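PDB 3A76: gamma-hexachlorocyclohexane dehydrochlorinase from Sphingomonas paucimobilis, which catalyses two successive 1,2-anti dehydrochlorinations of the pollutant lindane, turning it through gamma-pentachlorocyclohexene into 1,3,4,6-tetrachloro-1,4-cyclohexadiene. Local coordinates for residues L77-N81 with N82-P86; F164-P167 with G168-F171. All blocks are in the same frame, centred on the assembly; numbering follows the deposited sequence.

Contact 1. Residues L77-N81 with N82-P86; sequences LDLAN and NVLWP
The methyl of Ala80 sits over one face of the Trp85 indole, a CH-pi contact in which CB lies 3.4 Å from the centroid of the six-membered ring, almost on its normal. Trp85 has CG anti to its own carbonyl carbon (chi1 -60°), which swings the indole back along the helix under Ala80. At the rim of the same ring, in its plane, is Asn81 OD1, 3.6 Å from Trp85 CZ3; the amide stands perpendicular to the indole. Asn81 ND2 turns the other way, to Leu77 O at 2.9 Å and to Glu49. On another side of the helix Asn82 ND2 reaches the anti side of Asp78 OD2 at 3.0 Å; OD2 lies in the Asn82 amide plane, but the donor is tilted out of the carboxylate plane, the two planes being 74° apart. Leu79, with CG anti to the backbone N (chi1 174°), sets CD1 3.8 Å from Val83 CB and CG 4.1 Å from Leu84 CG. A wider pi-type turn at 82-84 accounts for the i to i+5 pairs Leu79-Leu84 and Ala80-Trp85: Leu79 O accepts both Val83 N (i+4) and Leu84 N (i+5), from opposite faces of its carbonyl plane, and Trp85 N reaches Ala80 O at 2.8 Å. Pro86, with no N-H to give, then kinks the helix. Replacing Trp85 by alanine is likely to leave the Ala80 methyl without its ring face and Val44 O without the indole N-H. That bond ties the helix to the residue preceding Asp45, probably catalytic. Helix 72-87 packs with Leu77, Ala80 and Trp85 against helix 49-53, while Leu79 meets strands 60-64 and 68-71, Leu84 Trp62 and Val83 Tyr70.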
ATOM      1  N   LEU B  77      -4.061  -9.183  22.711  1.00 25.06           N
ATOM      2  CA  LEU B  77      -3.380 -10.480  22.849  1.00 25.07           C
ATOM      3  C   LEU B  77      -4.357 -11.646  22.951  1.00 24.85           C
ATOM      4  O   LEU B  77      -4.100 -12.732  22.447  1.00 24.46           O
ATOM      5  CB  LEU B  77      -2.436 -10.498  24.053  1.00 25.28           C
ATOM      6  CG  LEU B  77      -1.023  -9.907  24.036  1.00 25.99           C
ATOM      7  CD1 LEU B  77      -0.558  -9.521  22.637  1.00 26.26           C
ATOM      8  CD2 LEU B  77      -0.958  -8.724  24.952  1.00 27.12           C
ATOM      9  N   ASP B  78      -5.477 -11.397  23.609  1.00 25.13           N
ATOM     10  CA  ASP B  78      -6.552 -12.367  23.741  1.00 25.73           C
ATOM     11  C   ASP B  78      -7.126 -12.750  22.352  1.00 25.63           C
ATOM     12  O   ASP B  78      -7.206 -13.929  22.005  1.00 25.62           O
ATOM     13  CB  ASP B  78      -7.590 -11.761  24.710  1.00 25.92           C
ATOM     14  CG  ASP B  78      -8.846 -12.601  24.884  1.00 26.80           C
ATOM     15  OD1 ASP B  78      -9.759 -12.059  25.541  1.00 28.99           O
ATOM     16  OD2 ASP B  78      -8.944 -13.751  24.394  1.00 26.09           O
ATOM     17  N   LEU B  79      -7.490 -11.745  21.557  1.00 25.91           N
ATOM     18  CA  LEU B  79      -7.942 -11.948  20.170  1.00 25.63           C
ATOM     19  C   LEU B  79      -6.882 -12.645  19.276  1.00 25.24           C
ATOM     20  O   LEU B  79      -7.168 -13.654  18.638  1.00 24.92           O
ATOM     21  CB  LEU B  79      -8.392 -10.599  19.573  1.00 25.76           C
ATOM     22  CG  LEU B  79      -8.801 -10.421  18.101  1.00 25.73           C
ATOM     23  CD1 LEU B  79      -9.873 -11.390  17.711  1.00 25.73           C
ATOM     24  CD2 LEU B  79      -9.294  -8.998  17.866  1.00 26.07           C
ATOM     25  N   ALA B  80      -5.667 -12.104  19.250  1.00 24.84           N
ATOM     26  CA  ALA B  80      -4.564 -12.701  18.507  1.00 24.58           C
ATOM     27  C   ALA B  80      -4.372 -14.176  18.841  1.00 24.64           C
ATOM     28  O   ALA B  80      -4.568 -15.029  17.984  1.00 24.68           O
ATOM     29  CB  ALA B  80      -3.292 -11.927  18.748  1.00 24.28           C
ATOM     30  N   ASN B  81      -4.033 -14.473  20.098  1.00 25.22           N
ATOM     31  CA  ASN B  81      -3.723 -15.839  20.545  1.00 25.12           C
ATOM     32  C   ASN B  81      -4.849 -16.846  20.425  1.00 25.36           C
ATOM     33  O   ASN B  81      -4.592 -18.016  20.169  1.00 25.57           O
ATOM     34  CB  ASN B  81      -3.217 -15.837  21.987  1.00 24.94           C
ATOM     35  CG  ASN B  81      -1.797 -15.349  22.105  1.00 24.32           C
ATOM     36  OD1 ASN B  81      -0.857 -16.026  21.691  1.00 24.11           O
ATOM     37  ND2 ASN B  81      -1.625 -14.169  22.681  1.00 24.51           N
ATOM     38  N   ASN B  82      -6.093 -16.410  20.616  1.00 25.70           N
ATOM     39  CA  ASN B  82      -7.208 -17.366  20.711  1.00 25.94           C
ATOM     40  C   ASN B  82      -8.093 -17.426  19.476  1.00 25.74           C
ATOM     41  O   ASN B  82      -8.876 -18.376  19.310  1.00 25.91           O
ATOM     42  CB  ASN B  82      -8.053 -17.116  21.973  1.00 26.32           C
ATOM     43  CG  ASN B  82      -7.238 -17.245  23.269  1.00 27.47           C
ATOM     44  OD1 ASN B  82      -6.466 -18.196  23.449  1.00 28.28           O
ATOM     45  ND2 ASN B  82      -7.413 -16.284  24.173  1.00 27.48           N
ATOM     46  N   VAL B  83      -7.978 -16.411  18.619  1.00 25.28           N
ATOM     47  CA  VAL B  83      -8.793 -16.325  17.399  1.00 24.81           C
ATOM     48  C   VAL B  83      -7.932 -16.160  16.137  1.00 24.71           C
ATOM     49  O   VAL B  83      -7.947 -17.029  15.272  1.00 24.95           O
ATOM     50  CB  VAL B  83      -9.873 -15.191  17.474  1.00 24.93           C
ATOM     51  CG1 VAL B  83     -10.846 -15.276  16.295  1.00 24.17           C
ATOM     52  CG2 VAL B  83     -10.643 -15.258  18.781  1.00 25.28           C
ATOM     53  N   LEU B  84      -7.189 -15.059  16.030  1.00 24.12           N
ATOM     54  CA  LEU B  84      -6.511 -14.739  14.762  1.00 24.45           C
ATOM     55  C   LEU B  84      -5.425 -15.743  14.401  1.00 24.45           C
ATOM     56  O   LEU B  84      -5.480 -16.351  13.327  1.00 24.57           O
ATOM     57  CB  LEU B  84      -5.972 -13.301  14.732  1.00 24.24           C
ATOM     58  CG  LEU B  84      -7.020 -12.171  14.817  1.00 23.62           C
ATOM     59  CD1 LEU B  84      -6.352 -10.809  14.661  1.00 22.27           C
ATOM     60  CD2 LEU B  84      -8.163 -12.350  13.819  1.00 22.46           C
ATOM     61  N   TRP B  85      -4.468 -15.945  15.307  1.00 24.30           N
ATOM     62  CA  TRP B  85      -3.382 -16.869  15.035  1.00 24.26           C
ATOM     63  C   TRP B  85      -3.855 -18.302  14.820  1.00 25.01           C
ATOM     64  O   TRP B  85      -3.500 -18.898  13.815  1.00 25.81           O
ATOM     65  CB  TRP B  85      -2.202 -16.672  16.003  1.00 24.30           C
ATOM     66  CG  TRP B  85      -1.647 -15.261  15.898  1.00 21.59           C
ATOM     67  CD1 TRP B  85      -1.646 -14.474  14.782  1.00 20.58           C
ATOM     68  CD2 TRP B  85      -1.036 -14.477  16.934  1.00 20.75           C
ATOM     69  NE1 TRP B  85      -1.067 -13.256  15.053  1.00 20.03           N
ATOM     70  CE2 TRP B  85      -0.685 -13.229  16.365  1.00 20.62           C
ATOM     71  CE3 TRP B  85      -0.745 -14.705  18.286  1.00 22.52           C
ATOM     72  CZ2 TRP B  85      -0.062 -12.213  17.099  1.00 20.69           C
ATOM     73  CZ3 TRP B  85      -0.111 -13.686  19.018  1.00 21.20           C
ATOM     74  CH2 TRP B  85       0.217 -12.462  18.418  1.00 19.69           C
ATOM     75  N   PRO B  86      -4.710 -18.850  15.708  1.00 25.72           N
ATOM     76  CA  PRO B  86      -5.247 -20.193  15.411  1.00 25.97           C
ATOM     77  C   PRO B  86      -6.062 -20.317  14.123  1.00 26.41           C
ATOM     78  O   PRO B  86      -6.144 -21.404  13.573  1.00 26.64           O
ATOM     79  CB  PRO B  86      -6.138 -20.507  16.624  1.00 26.18           C
ATOM     80  CG  PRO B  86      -5.677 -19.583  17.697  1.00 26.29           C
ATOM     81  CD  PRO B  86      -5.193 -18.341  17.004  1.00 25.76           C
TER

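Contact 2. Residues F164-P167 with G168-F171; sequences FAPP and GIHF. With SPD (spermidine), chain D.
Ile169 folds back over Pro166, which opens the turn, and Ala165 just before it: its CG2 lies 3.7 Å from Ala165 CB, and its CD1 approaches Pro166 CD at 4.1 Å, the side chains of Pro166 and Ile169 lying side by side and pointing the same way. CG2 is anti to the backbone N of Ile169, which sends this branch to the alanine and leaves the CG1 arm for the proline. The fold-back is fixed by Ile169 N, which donates to Pro166 O at 2.9 Å from well above the carbonyl plane, closing a beta turn over Pro167 and Gly168. A weak bond of 3.4 Å from His170 N to Pro167 O carries the winding one residue further. Pro167 CB and CG face a spermidine, CB lying 3.7 Å from its C2. Farther out, Phe164 bonds through its backbone to Asn119 and Ser126 and stacks its ring on Tyr155 of a neighbouring subunit, to which Ala165 adds backbone hydrogen bonds. The turn thus belongs to the tail that follows strand 143-158, with Pro167 and His170 resting on Phe156 and Pro158 of that neighbouring subunit.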
ATOM      1  N   PHE B 164      -2.021 -20.388  -1.813  1.00 30.44           N
ATOM      2  CA  PHE B 164      -0.838 -19.590  -1.560  1.00 29.31           C
ATOM      3  C   PHE B 164       0.194 -20.462  -0.867  1.00 29.61           C
ATOM      4  O   PHE B 164      -0.121 -21.122   0.128  1.00 29.57           O
ATOM      5  CB  PHE B 164      -1.172 -18.395  -0.666  1.00 29.12           C
ATOM      6  CG  PHE B 164      -2.204 -17.448  -1.236  1.00 26.60           C
ATOM      7  CD1 PHE B 164      -3.355 -17.149  -0.516  1.00 26.16           C
ATOM      8  CD2 PHE B 164      -2.017 -16.838  -2.464  1.00 24.16           C
ATOM      9  CE1 PHE B 164      -4.312 -16.262  -1.028  1.00 24.28           C
ATOM     10  CE2 PHE B 164      -2.970 -15.968  -2.975  1.00 24.57           C
ATOM     11  CZ  PHE B 164      -4.118 -15.684  -2.252  1.00 22.13           C
ATOM     12  N   ALA B 165       1.428 -20.462  -1.376  1.00 28.89           N
ATOM     13  CA  ALA B 165       2.462 -21.377  -0.867  1.00 28.51           C
ATOM     14  C   ALA B 165       3.847 -20.856  -1.189  1.00 27.99           C
ATOM     15  O   ALA B 165       4.012 -20.132  -2.156  1.00 28.00           O
ATOM     16  CB  ALA B 165       2.286 -22.764  -1.472  1.00 28.40           C
ATOM     17  N   PRO B 166       4.856 -21.239  -0.394  1.00 27.94           N
ATOM     18  CA  PRO B 166       6.205 -20.763  -0.708  1.00 27.73           C
ATOM     19  C   PRO B 166       6.695 -21.308  -2.064  1.00 27.61           C
ATOM     20  O   PRO B 166       6.183 -22.335  -2.536  1.00 27.21           O
ATOM     21  CB  PRO B 166       7.046 -21.281   0.472  1.00 27.65           C
ATOM     22  CG  PRO B 166       6.056 -21.585   1.554  1.00 27.76           C
ATOM     23  CD  PRO B 166       4.846 -22.081   0.816  1.00 27.72           C
ATOM     24  N   PRO B 167       7.676 -20.627  -2.685  1.00 27.81           N
ATOM     25  CA  PRO B 167       8.118 -20.937  -4.060  1.00 28.35           C
ATOM     26  C   PRO B 167       8.539 -22.400  -4.313  1.00 28.97           C
ATOM     27  O   PRO B 167       8.399 -22.891  -5.439  1.00 28.88           O
ATOM     28  CB  PRO B 167       9.306 -19.989  -4.274  1.00 28.20           C
ATOM     29  CG  PRO B 167       9.708 -19.549  -2.933  1.00 27.48           C
ATOM     30  CD  PRO B 167       8.474 -19.539  -2.097  1.00 27.54           C
ATOM     31  N   GLY B 168       9.039 -23.078  -3.282  1.00 29.45           N
ATOM     32  CA  GLY B 168       9.415 -24.479  -3.407  1.00 30.68           C
ATOM     33  C   GLY B 168       8.271 -25.486  -3.464  1.00 31.84           C
ATOM     34  O   GLY B 168       8.497 -26.626  -3.856  1.00 31.94           O
ATOM     35  N   ILE B 169       7.055 -25.093  -3.065  1.00 32.67           N
ATOM     36  CA  ILE B 169       5.879 -25.981  -3.175  1.00 33.42           C
ATOM     37  C   ILE B 169       5.431 -26.106  -4.637  1.00 34.70           C
ATOM     38  O   ILE B 169       4.721 -27.051  -5.008  1.00 34.93           O
ATOM     39  CB  ILE B 169       4.718 -25.602  -2.207  1.00 33.15           C
ATOM     40  CG1 ILE B 169       4.846 -26.360  -0.880  1.00 32.81           C
ATOM     41  CG2 ILE B 169       3.366 -26.004  -2.773  1.00 32.18           C
ATOM     42  CD1 ILE B 169       5.969 -25.947   0.018  1.00 31.63           C
ATOM     43  N   HIS B 170       5.866 -25.151  -5.456  1.00 35.95           N
ATOM     44  CA  HIS B 170       5.993 -25.337  -6.900  1.00 37.39           C
ATOM     45  C   HIS B 170       6.979 -26.499  -7.111  1.00 38.16           C
ATOM     46  O   HIS B 170       7.688 -26.882  -6.181  1.00 38.28           O
ATOM     47  CB  HIS B 170       6.556 -24.058  -7.502  1.00 37.39           C
ATOM     48  CG  HIS B 170       6.193 -23.840  -8.934  1.00 38.47           C
ATOM     49  ND1 HIS B 170       7.133 -23.826  -9.943  1.00 39.66           N
ATOM     50  CD2 HIS B 170       5.000 -23.596  -9.527  1.00 39.82           C
ATOM     51  CE1 HIS B 170       6.535 -23.592 -11.098  1.00 39.94           C
ATOM     52  NE2 HIS B 170       5.239 -23.448 -10.874  1.00 40.50           N
ATOM     53  N   PHE B 171       7.051 -27.054  -8.318  1.00 39.18           N
ATOM     54  CA  PHE B 171       7.748 -28.351  -8.534  1.00 40.03           C
ATOM     55  C   PHE B 171       7.571 -29.391  -7.402  1.00 40.23           C
ATOM     56  O   PHE B 171       8.530 -30.033  -6.957  1.00 40.28           O
ATOM     57  CB  PHE B 171       9.223 -28.219  -8.998  1.00 40.41           C
ATOM     58  CG  PHE B 171       9.991 -27.077  -8.372  1.00 41.01           C
ATOM     59  CD1 PHE B 171      10.320 -25.957  -9.129  1.00 41.91           C
ATOM     60  CD2 PHE B 171      10.423 -27.141  -7.050  1.00 41.87           C
ATOM     61  CE1 PHE B 171      11.041 -24.900  -8.568  1.00 42.57           C
ATOM     62  CE2 PHE B 171      11.142 -26.089  -6.479  1.00 42.10           C
ATOM     63  CZ  PHE B 171      11.452 -24.968  -7.239  1.00 42.37           C
TER
HETATM   64  N1  SPD D 300      12.607 -20.454  -5.913  1.00 50.69           N
HETATM   65  C2  SPD D 300      12.946 -19.560  -4.820  1.00 50.25           C
HETATM   66  C3  SPD D 300      13.233 -18.152  -5.328  1.00 49.63           C
HETATM   67  C4  SPD D 300      12.052 -17.512  -6.041  1.00 50.45           C
HETATM   68  C5  SPD D 300      12.137 -16.008  -5.850  1.00 51.53           C
HETATM   69  N6  SPD D 300      11.940 -15.261  -7.077  1.00 53.13           N
HETATM   70  C7  SPD D 300      10.800 -14.369  -7.196  1.00 53.36           C
HETATM   71  C8  SPD D 300      11.152 -13.075  -7.907  1.00 53.23           C
HETATM   72  C9  SPD D 300      10.943 -11.903  -6.967  1.00 53.61           C
HETATM   73  N10 SPD D 300      11.153 -10.645  -7.665  1.00 55.55           N

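Overall arrangement
Contact 1 comes first along the chain, within helix 72-87, and contact 2 follows in the tail after strand 143-158, the last strand. Their centres are 27 Å apart and their nearest atoms about 14 Å, so they do not touch. Between them along the chain come strands 88-102, 107-120, 125-140 and 143-158 of the mixed sheet of this SnoaL-like barrel. Contact 1 stays within one subunit and lies close to the probable catalytic residues: the side chain of Leu84 is about 6 Å from that of His93. Contact 2, far from both His93 and Asp45, instead meets a second subunit, joining the tail to the trimer.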